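Local coordinates for metallophosphoesterase (Clostridium thermocellum, PDB 4J6O), which is the phosphatase domain of bacterial Pnkp, a manganese-binding calcineurin-like metallophosphoesterase that probably removes 2',3' phosphates from broken RNA ends during repair, at residues A[36-41]-A[48-53]; A[59-64]-A[151-156]; A[207-212]-A[220-225]. All blocks are in the same frame, centred on the assembly; numbering follows the deposited sequence.

Contact 1. Residues A[36-41]-A[48-53]; sequences YLIEEV and GKYRVT
Strands 37-40 and 50-53 run antiparallel, their axes 4.6 Å apart at closest and 161° between directions. Leu37 pairs with Thr53 and Glu39 with Arg51 as hydrogen-bonded pairs, which give four backbone bonds, N to O in both directions; Ile38-Val52 and Glu40-Tyr50 are the non-hydrogen-bonded pairs between and beyond them. Leu37 N gives a bond of 2.8 Å to Thr53 O, in the carbonyl plane. A fifth bond, Val41 N to Lys49 O, closes the turn end, its donor lying above the carbonyl plane. One face carries Ile38, Glu40, Tyr50 and Val52. Ile38 and Val52 lie side by side, and Tyr50 and Val52 pack on helix 73-86. Glu40 sets its CG at the Tyr50 ring edge, 3.5 Å from CE1. Lys49 CG sits over the centre of one face of the same ring. The lysine chain bends at its end (chi4 -56°), so NZ bonds to Tyr50 OH at 3.1 Å and forms a long salt bridge to Glu40 OE1. A water links NZ and OE1 as well. Tyr50 OH also bonds to Glu75. Tyr36 CB touches Val52 CG1 at 3.7 Å, while its hydroxyl bonds to Asp15. The arrangement is a two-stranded beta hairpin, laid against helix 73-86 through one face.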
ATOM      1  N   TYR A  36      17.648  -4.168  -3.900  1.00 32.42           N
ATOM      2  CA  TYR A  36      17.736  -2.716  -3.878  1.00 27.51           C
ATOM      3  C   TYR A  36      18.853  -2.292  -2.963  1.00 31.15           C
ATOM      4  O   TYR A  36      19.190  -2.982  -2.012  1.00 33.46           O
ATOM      5  CB  TYR A  36      16.406  -2.030  -3.458  1.00 26.08           C
ATOM      6  CG  TYR A  36      15.300  -2.321  -4.447  1.00 27.65           C
ATOM      7  CD1 TYR A  36      14.560  -3.494  -4.349  1.00 26.97           C
ATOM      8  CD2 TYR A  36      15.026  -1.441  -5.494  1.00 25.84           C
ATOM      9  CE1 TYR A  36      13.602  -3.796  -5.281  1.00 23.68           C
ATOM     10  CE2 TYR A  36      14.047  -1.721  -6.413  1.00 28.37           C
ATOM     11  CZ  TYR A  36      13.342  -2.905  -6.291  1.00 22.31           C
ATOM     12  OH  TYR A  36      12.385  -3.205  -7.239  1.00 26.91           O
ATOM     13  N   LEU A  37      19.403  -1.123  -3.264  1.00 37.58           N
ATOM     14  CA  LEU A  37      20.503  -0.539  -2.532  1.00 31.79           C
ATOM     15  C   LEU A  37      19.972   0.749  -1.949  1.00 33.74           C
ATOM     16  O   LEU A  37      19.471   1.609  -2.680  1.00 34.92           O
ATOM     17  CB  LEU A  37      21.603  -0.203  -3.531  1.00 38.66           C
ATOM     18  CG  LEU A  37      22.003  -1.449  -4.309  1.00 38.30           C
ATOM     19  CD1 LEU A  37      22.776  -1.045  -5.534  1.00 67.51           C
ATOM     20  CD2 LEU A  37      22.828  -2.350  -3.394  1.00 47.89           C
ATOM     21  N   ILE A  38      20.053   0.872  -0.629  1.00 38.01           N
ATOM     22  CA  ILE A  38      19.520   2.046   0.043  1.00 32.93           C
ATOM     23  C   ILE A  38      20.660   2.848   0.612  1.00 44.78           C
ATOM     24  O   ILE A  38      21.477   2.358   1.401  1.00 43.53           O
ATOM     25  CB  ILE A  38      18.555   1.658   1.185  1.00 30.36           C
ATOM     26  CG1 ILE A  38      17.389   0.859   0.661  1.00 29.25           C
ATOM     27  CG2 ILE A  38      18.064   2.911   1.930  1.00 34.11           C
ATOM     28  CD1 ILE A  38      16.702   0.194   1.766  1.00 35.72           C
ATOM     29  N   GLU A  39      20.740   4.084   0.163  1.00 37.33           N
ATOM     30  CA  GLU A  39      21.783   4.978   0.596  1.00 41.25           C
ATOM     31  C   GLU A  39      21.142   5.941   1.554  1.00 74.30           C
ATOM     32  O   GLU A  39      20.088   6.520   1.266  1.00 42.30           O
ATOM     33  CB  GLU A  39      22.369   5.723  -0.602  1.00 39.98           C
ATOM     34  CG  GLU A  39      23.406   6.775  -0.223  1.00 85.05           C
ATOM     35  CD  GLU A  39      23.868   7.653  -1.412  1.00 85.09           C
ATOM     36  OE1 GLU A  39      23.188   7.670  -2.476  1.00 44.20           O
ATOM     37  OE2 GLU A  39      24.907   8.335  -1.264  1.00108.23           O
ATOM     38  N   GLU A  40      21.735   6.052   2.734  1.00 51.14           N
ATOM     39  CA  GLU A  40      21.380   7.132   3.628  1.00 45.48           C
ATOM     40  C   GLU A  40      22.209   8.298   3.118  1.00 52.17           C
ATOM     41  O   GLU A  40      23.433   8.280   3.199  1.00 55.66           O
ATOM     42  CB  GLU A  40      21.720   6.807   5.092  1.00 54.57           C
ATOM     43  CG  GLU A  40      20.549   6.336   5.941  1.00 67.80           C
ATOM     44  CD  GLU A  40      20.911   6.294   7.421  1.00 78.97           C
ATOM     45  OE1 GLU A  40      20.278   7.034   8.214  1.00 84.17           O
ATOM     46  OE2 GLU A  40      21.842   5.531   7.784  1.00 94.20           O
ATOM     47  N   VAL A  41      21.525   9.291   2.566  1.00 52.94           N
ATOM     48  CA  VAL A  41      22.168  10.451   1.965  1.00 44.37           C
ATOM     49  C   VAL A  41      22.797  11.398   2.986  1.00 38.81           C
ATOM     50  O   VAL A  41      22.150  11.770   3.965  1.00 61.74           O
ATOM     51  CB  VAL A  41      21.159  11.295   1.164  1.00 40.23           C
ATOM     52  CG1 VAL A  41      21.876  12.480   0.560  1.00 39.69           C
ATOM     53  CG2 VAL A  41      20.481  10.470   0.068  1.00 52.28           C
ATOM     54  N   GLY A  48      14.511  13.481   0.858  1.00 36.15           N
ATOM     55  CA  GLY A  48      15.848  13.381   0.313  1.00 36.58           C
ATOM     56  C   GLY A  48      16.760  12.640   1.283  1.00 35.29           C
ATOM     57  O   GLY A  48      17.981  12.573   1.085  1.00 42.14           O
ATOM     58  N   LYS A  49      16.172  12.050   2.321  1.00 39.81           N
ATOM     59  CA  LYS A  49      16.938  11.393   3.368  1.00 36.57           C
ATOM     60  C   LYS A  49      17.561  10.112   2.811  1.00 57.80           C
ATOM     61  O   LYS A  49      18.662   9.734   3.191  1.00 39.32           O
ATOM     62  CB  LYS A  49      16.031  11.078   4.564  1.00 36.87           C
ATOM     63  CG  LYS A  49      16.777  10.583   5.789  1.00 44.94           C
ATOM     64  CD  LYS A  49      15.859  10.543   6.996  1.00 51.41           C
ATOM     65  CE  LYS A  49      16.599  10.205   8.306  1.00 52.47           C
ATOM     66  NZ  LYS A  49      17.343   8.924   8.202  1.00 71.46           N
ATOM     67  N   TYR A  50      16.860   9.462   1.884  1.00 35.29           N
ATOM     68  CA  TYR A  50      17.313   8.183   1.346  1.00 32.57           C
ATOM     69  C   TYR A  50      17.384   8.224  -0.188  1.00 37.43           C
ATOM     70  O   TYR A  50      16.707   9.017  -0.823  1.00 39.53           O
ATOM     71  CB  TYR A  50      16.388   7.057   1.790  1.00 30.68           C
ATOM     72  CG  TYR A  50      16.217   6.927   3.280  1.00 35.91           C
ATOM     73  CD1 TYR A  50      17.241   6.424   4.080  1.00 42.65           C
ATOM     74  CD2 TYR A  50      15.007   7.276   3.880  1.00 33.51           C
ATOM     75  CE1 TYR A  50      17.059   6.263   5.443  1.00 43.32           C
ATOM     76  CE2 TYR A  50      14.825   7.143   5.235  1.00 38.01           C
ATOM     77  CZ  TYR A  50      15.854   6.638   6.012  1.00 43.04           C
ATOM     78  OH  TYR A  50      15.651   6.499   7.364  1.00 49.83           O
ATOM     79  N   ARG A  51      18.200   7.352  -0.773  1.00 33.20           N
ATOM     80  CA  ARG A  51      18.160   7.127  -2.217  1.00 28.47           C
ATOM     81  C   ARG A  51      18.252   5.638  -2.493  1.00 37.42           C
ATOM     82  O   ARG A  51      19.163   4.963  -2.028  1.00 37.32           O
ATOM     83  CB  ARG A  51      19.266   7.889  -2.958  1.00 40.51           C
ATOM     84  CG  ARG A  51      18.950   8.057  -4.432  1.00 36.76           C
ATOM     85  CD  ARG A  51      19.909   9.067  -5.156  1.00 77.55           C
ATOM     86  NE  ARG A  51      19.262   9.615  -6.352  1.00 40.72           N
ATOM     87  CZ  ARG A  51      19.368   9.067  -7.555  1.00 80.76           C
ATOM     88  NH1 ARG A  51      18.748   9.602  -8.600  1.00 93.04           N
ATOM     89  NH2 ARG A  51      20.128   7.996  -7.712  1.00 57.46           N
ATOM     90  N   VAL A  52      17.295   5.131  -3.265  1.00 31.94           N
ATOM     91  CA  VAL A  52      17.198   3.693  -3.518  1.00 27.64           C
ATOM     92  C   VAL A  52      17.461   3.415  -4.995  1.00 32.45           C
ATOM     93  O   VAL A  52      16.897   4.118  -5.848  1.00 34.01           O
ATOM     94  CB  VAL A  52      15.789   3.173  -3.150  1.00 24.36           C
ATOM     95  CG1 VAL A  52      15.808   1.645  -3.196  1.00 27.30           C
ATOM     96  CG2 VAL A  52      15.457   3.692  -1.751  1.00 27.94           C
ATOM     97  N   THR A  53      18.290   2.402  -5.292  1.00 34.70           N
ATOM     98  CA  THR A  53      18.541   1.999  -6.673  1.00 29.39           C
ATOM     99  C   THR A  53      18.493   0.486  -6.800  1.00 36.54           C
ATOM    100  O   THR A  53      18.472  -0.228  -5.796  1.00 31.32           O
ATOM    101  CB  THR A  53      19.902   2.539  -7.160  1.00 34.87           C
ATOM    102  OG1 THR A  53      20.945   2.066  -6.300  1.00 38.13           O
ATOM    103  CG2 THR A  53      19.870   4.063  -7.142  1.00 38.38           C
TER
HETATM  104  O   HOH W   1      20.337   9.787   8.015  1.00 55.23           O
HETATM  105  O   HOH W   2      20.399  10.576   5.307  1.00 41.65           O

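Contact 2. Residues A[59-64]-A[151-156]; sequences KVLFLG and LVVAHA
The two-sheet core of the calcineurin-like phosphoesterase fold is bridged here, close to the metal site. Strand 59-62 belongs to one sheet and strand 151-154 to the other. The touching parts run in nearly the same direction, 20° apart, and meet through side chains. Leu61 CD1 lies 3.8 Å from Val153 CG1, the two side chains crossing at about a right angle. The same methyl meets Leu151 CD2 tip to tip at 4.2 Å. Two residues further on, Leu63 crosses Val153 in the same manner, with CD2 3.8 Å from Val153 CB. Phe14 and Leu146 also pack against side chains of this layer.

At the loop ends the contact becomes polar. His155 CG is anti to the backbone N (chi1 178°), and ND1 donates to Leu63 O at 2.9 Å. The oxygen lies close to the ring plane, but the bond is bent, with 146° at the hydrogen, and ND1 stands above the carbonyl plane. A water also lies at the ring edge, 2.8 Å from ND1, and donates to Gly64 O at 2.9 Å. NE2 bonds to a bound citrate, probably from the crystallisation liquor. The manganese ion is about 4 Å from the His155 side chain, which touches Asp19 and Asp65, two residues of the metal site. Ala154 O is buried here with no polar partner in the model. The bond from ND1 to the Leu63 carbonyl helps fix the ring's rotation, with NE2 toward the citrate; if the ring is neutral, NE2 would probably carry the lone pair.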
ATOM      1  N   LYS A  59      11.611  -1.969 -10.422  1.00 26.43           N
ATOM      2  CA  LYS A  59      10.839  -0.857  -9.816  1.00 24.25           C
ATOM      3  C   LYS A  59       9.908  -1.423  -8.772  1.00 24.47           C
ATOM      4  O   LYS A  59       9.499  -2.537  -8.887  1.00 24.82           O
ATOM      5  CB  LYS A  59      10.056  -0.075 -10.860  1.00 26.86           C
ATOM      6  CG  LYS A  59      10.994   0.627 -11.882  1.00 29.32           C
ATOM      7  CD  LYS A  59      10.239   1.714 -12.626  1.00 37.66           C
ATOM      8  CE  LYS A  59      11.217   2.370 -13.628  1.00 48.26           C
ATOM      9  NZ  LYS A  59      10.627   3.541 -14.319  1.00 58.07           N
ATOM     10  N   VAL A  60       9.609  -0.627  -7.762  1.00 22.89           N
ATOM     11  CA  VAL A  60       8.735  -1.043  -6.669  1.00 20.13           C
ATOM     12  C   VAL A  60       7.345  -0.444  -6.868  1.00 20.81           C
ATOM     13  O   VAL A  60       7.195   0.755  -7.194  1.00 23.48           O
ATOM     14  CB  VAL A  60       9.266  -0.561  -5.299  1.00 21.44           C
ATOM     15  CG1 VAL A  60       8.249  -0.961  -4.159  1.00 19.74           C
ATOM     16  CG2 VAL A  60      10.637  -1.141  -4.989  1.00 25.41           C
ATOM     17  N   LEU A  61       6.335  -1.250  -6.559  1.00 18.95           N
ATOM     18  CA  LEU A  61       4.953  -0.747  -6.518  1.00 17.48           C
ATOM     19  C   LEU A  61       4.423  -0.938  -5.112  1.00 19.02           C
ATOM     20  O   LEU A  61       4.318  -2.069  -4.660  1.00 18.54           O
ATOM     21  CB  LEU A  61       4.074  -1.540  -7.493  1.00 20.92           C
ATOM     22  CG  LEU A  61       4.515  -1.524  -8.951  1.00 22.64           C
ATOM     23  CD1 LEU A  61       3.511  -2.373  -9.740  1.00 26.55           C
ATOM     24  CD2 LEU A  61       4.587  -0.116  -9.530  1.00 24.90           C
ATOM     25  N   PHE A  62       4.139   0.169  -4.409  1.00 17.34           N
ATOM     26  CA  PHE A  62       3.646   0.072  -3.025  1.00 16.70           C
ATOM     27  C   PHE A  62       2.148   0.060  -3.076  1.00 18.00           C
ATOM     28  O   PHE A  62       1.558   0.874  -3.792  1.00 19.10           O
ATOM     29  CB  PHE A  62       4.123   1.264  -2.191  1.00 16.48           C
ATOM     30  CG  PHE A  62       5.612   1.265  -1.879  1.00 16.85           C
ATOM     31  CD1 PHE A  62       6.135   0.450  -0.882  1.00 18.18           C
ATOM     32  CD2 PHE A  62       6.498   2.086  -2.590  1.00 19.12           C
ATOM     33  CE1 PHE A  62       7.518   0.459  -0.601  1.00 18.93           C
ATOM     34  CE2 PHE A  62       7.892   2.083  -2.302  1.00 22.55           C
ATOM     35  CZ  PHE A  62       8.391   1.269  -1.303  1.00 20.80           C
ATOM     36  N   LEU A  63       1.547  -0.806  -2.251  1.00 15.71           N
ATOM     37  CA  LEU A  63       0.084  -0.989  -2.240  1.00 15.70           C
ATOM     38  C   LEU A  63      -0.587  -0.085  -1.221  1.00 20.68           C
ATOM     39  O   LEU A  63      -1.834  -0.125  -1.046  1.00 21.46           O
ATOM     40  CB  LEU A  63      -0.281  -2.435  -2.022  1.00 16.11           C
ATOM     41  CG  LEU A  63       0.187  -3.392  -3.105  1.00 17.00           C
ATOM     42  CD1 LEU A  63      -0.333  -4.801  -2.771  1.00 16.47           C
ATOM     43  CD2 LEU A  63      -0.388  -2.940  -4.446  1.00 20.97           C
ATOM     44  N   GLY A  64       0.212   0.764  -0.615  1.00 18.51           N
ATOM     45  CA  GLY A  64      -0.285   1.773   0.308  1.00 20.48           C
ATOM     46  C   GLY A  64      -0.419   1.268   1.733  1.00 20.50           C
ATOM     47  O   GLY A  64       0.132   0.204   2.096  1.00 18.58           O
ATOM     48  N   LEU A 151      -1.411  -6.375 -15.693  1.00 25.50           N
ATOM     49  CA  LEU A 151      -1.244  -6.277 -14.257  1.00 23.81           C
ATOM     50  C   LEU A 151      -2.041  -5.093 -13.774  1.00 21.82           C
ATOM     51  O   LEU A 151      -1.984  -4.031 -14.401  1.00 23.43           O
ATOM     52  CB  LEU A 151       0.241  -6.088 -13.944  1.00 21.25           C
ATOM     53  CG  LEU A 151       0.651  -5.752 -12.475  1.00 22.54           C
ATOM     54  CD1 LEU A 151       0.299  -6.880 -11.511  1.00 21.25           C
ATOM     55  CD2 LEU A 151       2.158  -5.284 -12.395  1.00 22.09           C
ATOM     56  N   VAL A 152      -2.755  -5.270 -12.671  1.00 20.58           N
ATOM     57  CA  VAL A 152      -3.430  -4.128 -11.987  1.00 19.31           C
ATOM     58  C   VAL A 152      -2.968  -4.166 -10.542  1.00 20.67           C
ATOM     59  O   VAL A 152      -2.965  -5.227  -9.920  1.00 20.57           O
ATOM     60  CB  VAL A 152      -4.939  -4.298 -12.087  1.00 23.66           C
ATOM     61  CG1 VAL A 152      -5.674  -3.270 -11.203  1.00 24.34           C
ATOM     62  CG2 VAL A 152      -5.425  -4.109 -13.582  1.00 25.93           C
ATOM     63  N   VAL A 153      -2.647  -3.003  -9.988  1.00 19.80           N
ATOM     64  CA  VAL A 153      -2.349  -2.905  -8.548  1.00 20.79           C
ATOM     65  C   VAL A 153      -3.318  -1.906  -7.948  1.00 19.42           C
ATOM     66  O   VAL A 153      -3.605  -0.856  -8.531  1.00 19.56           O
ATOM     67  CB  VAL A 153      -0.885  -2.514  -8.217  1.00 18.75           C
ATOM     68  CG1 VAL A 153       0.100  -3.682  -8.596  1.00 19.40           C
ATOM     69  CG2 VAL A 153      -0.455  -1.175  -8.837  1.00 20.60           C
ATOM     70  N   ALA A 154      -3.816  -2.249  -6.760  1.00 20.37           N
ATOM     71  CA  ALA A 154      -4.766  -1.418  -6.008  1.00 19.41           C
ATOM     72  C   ALA A 154      -4.726  -1.872  -4.584  1.00 19.40           C
ATOM     73  O   ALA A 154      -4.368  -3.044  -4.320  1.00 20.66           O
ATOM     74  CB  ALA A 154      -6.206  -1.581  -6.551  1.00 22.29           C
ATOM     75  N   HIS A 155      -5.058  -0.987  -3.649  1.00 15.85           N
ATOM     76  CA  HIS A 155      -4.980  -1.414  -2.235  1.00 16.02           C
ATOM     77  C   HIS A 155      -5.999  -2.497  -1.906  1.00 18.20           C
ATOM     78  O   HIS A 155      -5.608  -3.590  -1.447  1.00 17.16           O
ATOM     79  CB  HIS A 155      -5.165  -0.214  -1.307  1.00 16.49           C
ATOM     80  CG  HIS A 155      -5.135  -0.584   0.117  1.00 15.57           C
ATOM     81  ND1 HIS A 155      -3.961  -0.945   0.752  1.00 17.78           N
ATOM     82  CD2 HIS A 155      -6.121  -0.705   1.025  1.00 18.58           C
ATOM     83  CE1 HIS A 155      -4.233  -1.265   2.007  1.00 20.36           C
ATOM     84  NE2 HIS A 155      -5.537  -1.117   2.204  1.00 19.48           N
ATOM     85  N   ALA A 156      -7.281  -2.212  -2.093  1.00 17.69           N
ATOM     86  CA  ALA A 156      -8.314  -3.190  -1.739  1.00 21.77           C
ATOM     87  C   ALA A 156      -8.670  -4.116  -2.869  1.00 21.65           C
ATOM     88  O   ALA A 156      -9.540  -4.971  -2.717  1.00 26.72           O
ATOM     89  CB  ALA A 156      -9.583  -2.471  -1.189  1.00 19.25           C
TER
HETATM   90  O   HOH W   3      -1.378  -2.005   1.084  1.00 33.18           O

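Contact 3. Residues A[207-212]-A[220-225]; sequences GHTPQA and TINIDT
Two direct hydrogen bonds join the loop 207-212 to segment 220-225. Gln211 N donates to Asp224 O at 2.7 Å, nearly along the C=O axis. Asn222 ND2 donates to Thr209 O at 2.9 Å, in the carbonyl plane and on a lone pair. Thr209 O takes a second bond from Gln211 NE2 at 3.0 Å, which arrives from above the carbonyl plane. The bend of the Gln211 chain at chi2 (-73°) brings its amide back to that oxygen. Asn222 OD1 accepts from Asp224 N at 3.0 Å, an Asx turn. Two CA-H...O contacts add to these, Thr225 CA to Gln211 O being the shorter at 3.0 Å. A water donates to both Ala212 O and Thr225 O. Among the packing contacts, Gly207 CA lies 3.8 Å from Asp224 CB, and Pro210 lies alongside the aspartate with CB 3.6 Å from OD2. Asp224 OD1 is bonded to Gly226 N. OD2 lies near Asp19 OD1, a like charge, and near His208 O, another acceptor. Thus Asn222 ND2 holds the loop, while OD1 braces its own segment. The manganese, about 4 Å from the Asp224 side chain, would probably offset the repulsion and help keep Asp224 ionised.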
ATOM      1  N   GLY A 207      -3.763  -5.624  -1.450  1.00 17.69           N
ATOM      2  CA  GLY A 207      -3.408  -5.840  -0.050  1.00 18.35           C
ATOM      3  C   GLY A 207      -4.569  -5.384   0.832  1.00 17.69           C
ATOM      4  O   GLY A 207      -4.466  -4.324   1.489  1.00 18.43           O
ATOM      5  N   HIS A 208      -5.658  -6.148   0.845  1.00 22.28           N
ATOM      6  CA  HIS A 208      -6.836  -5.691   1.554  1.00 20.70           C
ATOM      7  C   HIS A 208      -6.836  -6.163   2.987  1.00 21.05           C
ATOM      8  O   HIS A 208      -6.055  -5.669   3.782  1.00 22.45           O
ATOM      9  CB  HIS A 208      -8.140  -6.109   0.830  1.00 22.04           C
ATOM     10  CG  HIS A 208      -9.342  -5.333   1.277  1.00 26.28           C
ATOM     11  ND1 HIS A 208      -9.281  -4.224   2.092  1.00 28.52           N
ATOM     12  CD2 HIS A 208     -10.646  -5.502   0.952  1.00 25.25           C
ATOM     13  CE1 HIS A 208     -10.522  -3.770   2.300  1.00 26.24           C
ATOM     14  NE2 HIS A 208     -11.351  -4.522   1.613  1.00 29.05           N
ATOM     15  N   THR A 209      -7.728  -7.071   3.372  1.00 24.58           N
ATOM     16  CA  THR A 209      -7.682  -7.488   4.767  1.00 23.43           C
ATOM     17  C   THR A 209      -6.426  -8.364   4.951  1.00 21.72           C
ATOM     18  O   THR A 209      -6.057  -9.191   4.097  1.00 26.42           O
ATOM     19  CB  THR A 209      -8.993  -8.207   5.188  1.00 26.77           C
ATOM     20  OG1 THR A 209      -9.157  -9.386   4.420  1.00 37.19           O
ATOM     21  CG2 THR A 209     -10.157  -7.309   4.935  1.00 26.52           C
ATOM     22  N   PRO A 210      -5.750  -8.199   6.080  1.00 21.51           N
ATOM     23  CA  PRO A 210      -4.494  -8.935   6.299  1.00 24.26           C
ATOM     24  C   PRO A 210      -4.696 -10.446   6.461  1.00 25.35           C
ATOM     25  O   PRO A 210      -5.711 -10.905   7.016  1.00 27.59           O
ATOM     26  CB  PRO A 210      -3.914  -8.301   7.586  1.00 27.36           C
ATOM     27  CG  PRO A 210      -5.033  -7.566   8.191  1.00 29.02           C
ATOM     28  CD  PRO A 210      -5.940  -7.134   7.063  1.00 23.60           C
ATOM     29  N   GLN A 211      -3.714 -11.197   5.961  1.00 26.76           N
ATOM     30  CA  GLN A 211      -3.798 -12.651   5.914  1.00 28.37           C
ATOM     31  C   GLN A 211      -2.529 -13.239   6.505  1.00 27.42           C
ATOM     32  O   GLN A 211      -1.487 -12.595   6.508  1.00 29.00           O
ATOM     33  CB  GLN A 211      -3.926 -13.120   4.463  1.00 34.47           C
ATOM     34  CG  GLN A 211      -5.030 -12.419   3.663  1.00 35.22           C
ATOM     35  CD  GLN A 211      -6.413 -12.872   4.067  1.00 39.35           C
ATOM     36  OE1 GLN A 211      -6.636 -14.049   4.366  1.00 41.54           O
ATOM     37  NE2 GLN A 211      -7.361 -11.940   4.080  1.00 38.56           N
ATOM     38  N   ALA A 212      -2.584 -14.486   6.983  1.00 33.76           N
ATOM     39  CA  ALA A 212      -1.340 -15.104   7.422  1.00 25.10           C
ATOM     40  C   ALA A 212      -0.398 -15.442   6.283  1.00 33.29           C
ATOM     41  O   ALA A 212       0.817 -15.351   6.433  1.00 31.10           O
ATOM     42  CB  ALA A 212      -1.633 -16.361   8.315  1.00 30.07           C
ATOM     43  N   THR A 220      -5.929 -13.293  -8.987  1.00 25.41           N
ATOM     44  CA  THR A 220      -5.747 -12.204  -8.014  1.00 22.95           C
ATOM     45  C   THR A 220      -4.912 -12.704  -6.882  1.00 24.18           C
ATOM     46  O   THR A 220      -4.959 -13.884  -6.581  1.00 27.11           O
ATOM     47  CB  THR A 220      -7.097 -11.635  -7.390  1.00 26.05           C
ATOM     48  OG1 THR A 220      -7.640 -12.536  -6.419  1.00 26.64           O
ATOM     49  CG2 THR A 220      -8.162 -11.391  -8.477  1.00 25.99           C
ATOM     50  N   ILE A 221      -4.244 -11.805  -6.175  1.00 23.46           N
ATOM     51  CA  ILE A 221      -3.506 -12.259  -4.979  1.00 22.75           C
ATOM     52  C   ILE A 221      -3.419 -11.139  -3.959  1.00 20.86           C
ATOM     53  O   ILE A 221      -3.022 -10.013  -4.285  1.00 20.83           O
ATOM     54  CB  ILE A 221      -2.086 -12.761  -5.347  1.00 23.78           C
ATOM     55  CG1 ILE A 221      -1.337 -13.254  -4.078  1.00 24.72           C
ATOM     56  CG2 ILE A 221      -1.255 -11.743  -6.129  1.00 24.72           C
ATOM     57  CD1 ILE A 221      -0.061 -14.015  -4.404  1.00 31.74           C
ATOM     58  N   ASN A 222      -3.782 -11.451  -2.735  1.00 23.49           N
ATOM     59  CA  ASN A 222      -3.726 -10.474  -1.664  1.00 17.77           C
ATOM     60  C   ASN A 222      -2.401 -10.732  -0.949  1.00 19.53           C
ATOM     61  O   ASN A 222      -2.165 -11.842  -0.433  1.00 23.22           O
ATOM     62  CB  ASN A 222      -4.894 -10.741  -0.712  1.00 23.67           C
ATOM     63  CG  ASN A 222      -4.901  -9.808   0.513  1.00 22.13           C
ATOM     64  OD1 ASN A 222      -3.926  -9.127   0.792  1.00 22.61           O
ATOM     65  ND2 ASN A 222      -6.016  -9.814   1.265  1.00 24.46           N
ATOM     66  N   ILE A 223      -1.540  -9.735  -0.950  1.00 17.78           N
ATOM     67  CA  ILE A 223      -0.216  -9.916  -0.332  1.00 18.26           C
ATOM     68  C   ILE A 223      -0.016  -9.155   0.998  1.00 16.39           C
ATOM     69  O   ILE A 223       1.115  -8.962   1.457  1.00 18.68           O
ATOM     70  CB  ILE A 223       0.919  -9.522  -1.317  1.00 16.68           C
ATOM     71  CG1 ILE A 223       0.869  -8.044  -1.679  1.00 17.55           C
ATOM     72  CG2 ILE A 223       0.886 -10.421  -2.575  1.00 23.18           C
ATOM     73  CD1 ILE A 223       2.176  -7.594  -2.439  1.00 18.99           C
ATOM     74  N   ASP A 224      -1.118  -8.730   1.627  1.00 19.47           N
ATOM     75  CA  ASP A 224      -0.980  -8.174   2.981  1.00 15.72           C
ATOM     76  C   ASP A 224      -0.901  -9.278   4.019  1.00 21.09           C
ATOM     77  O   ASP A 224      -1.946  -9.785   4.445  1.00 21.29           O
ATOM     78  CB  ASP A 224      -2.177  -7.262   3.301  1.00 19.01           C
ATOM     79  CG  ASP A 224      -2.071  -6.626   4.680  1.00 21.69           C
ATOM     80  OD1 ASP A 224      -1.043  -6.851   5.330  1.00 18.59           O
ATOM     81  OD2 ASP A 224      -3.009  -5.873   5.089  1.00 19.70           O
ATOM     82  N   THR A 225       0.328  -9.618   4.415  1.00 18.55           N
ATOM     83  CA  THR A 225       0.586 -10.712   5.352  1.00 19.88           C
ATOM     84  C   THR A 225       0.797 -10.161   6.744  1.00 20.90           C
ATOM     85  O   THR A 225       1.395 -10.821   7.587  1.00 21.70           O
ATOM     86  CB  THR A 225       1.768 -11.545   4.849  1.00 21.08           C
ATOM     87  OG1 THR A 225       2.813 -10.683   4.354  1.00 21.54           O
ATOM     88  CG2 THR A 225       1.256 -12.413   3.696  1.00 24.74           C
TER
HETATM   89  O   HOH W   4       1.867 -13.502   8.183  1.00 28.92           O

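Overall arrangement
The three contacts follow one another along the chain, from the rim of the fold to its metal site. The centre of contact 1 lies about 20 Å from the chain's centre and about 21 Å from the centre of contact 2. They touch where Tyr36 CZ meets Val60 CG2 at 3.5 Å. Contacts 2 and 3 are closer, about 12 Å between centres. His155 O and Gly207 N, 2.7 Å apart, probably form a hydrogen bond, and Leu63 CD1 packs on Ile223 CG1. Both approach the manganese held by Asp19, His21 and Asp65. His155 bonds to the bound citrate and His208 does so weakly. The nearest atoms of contacts 1 and 3 are about 12 Å apart.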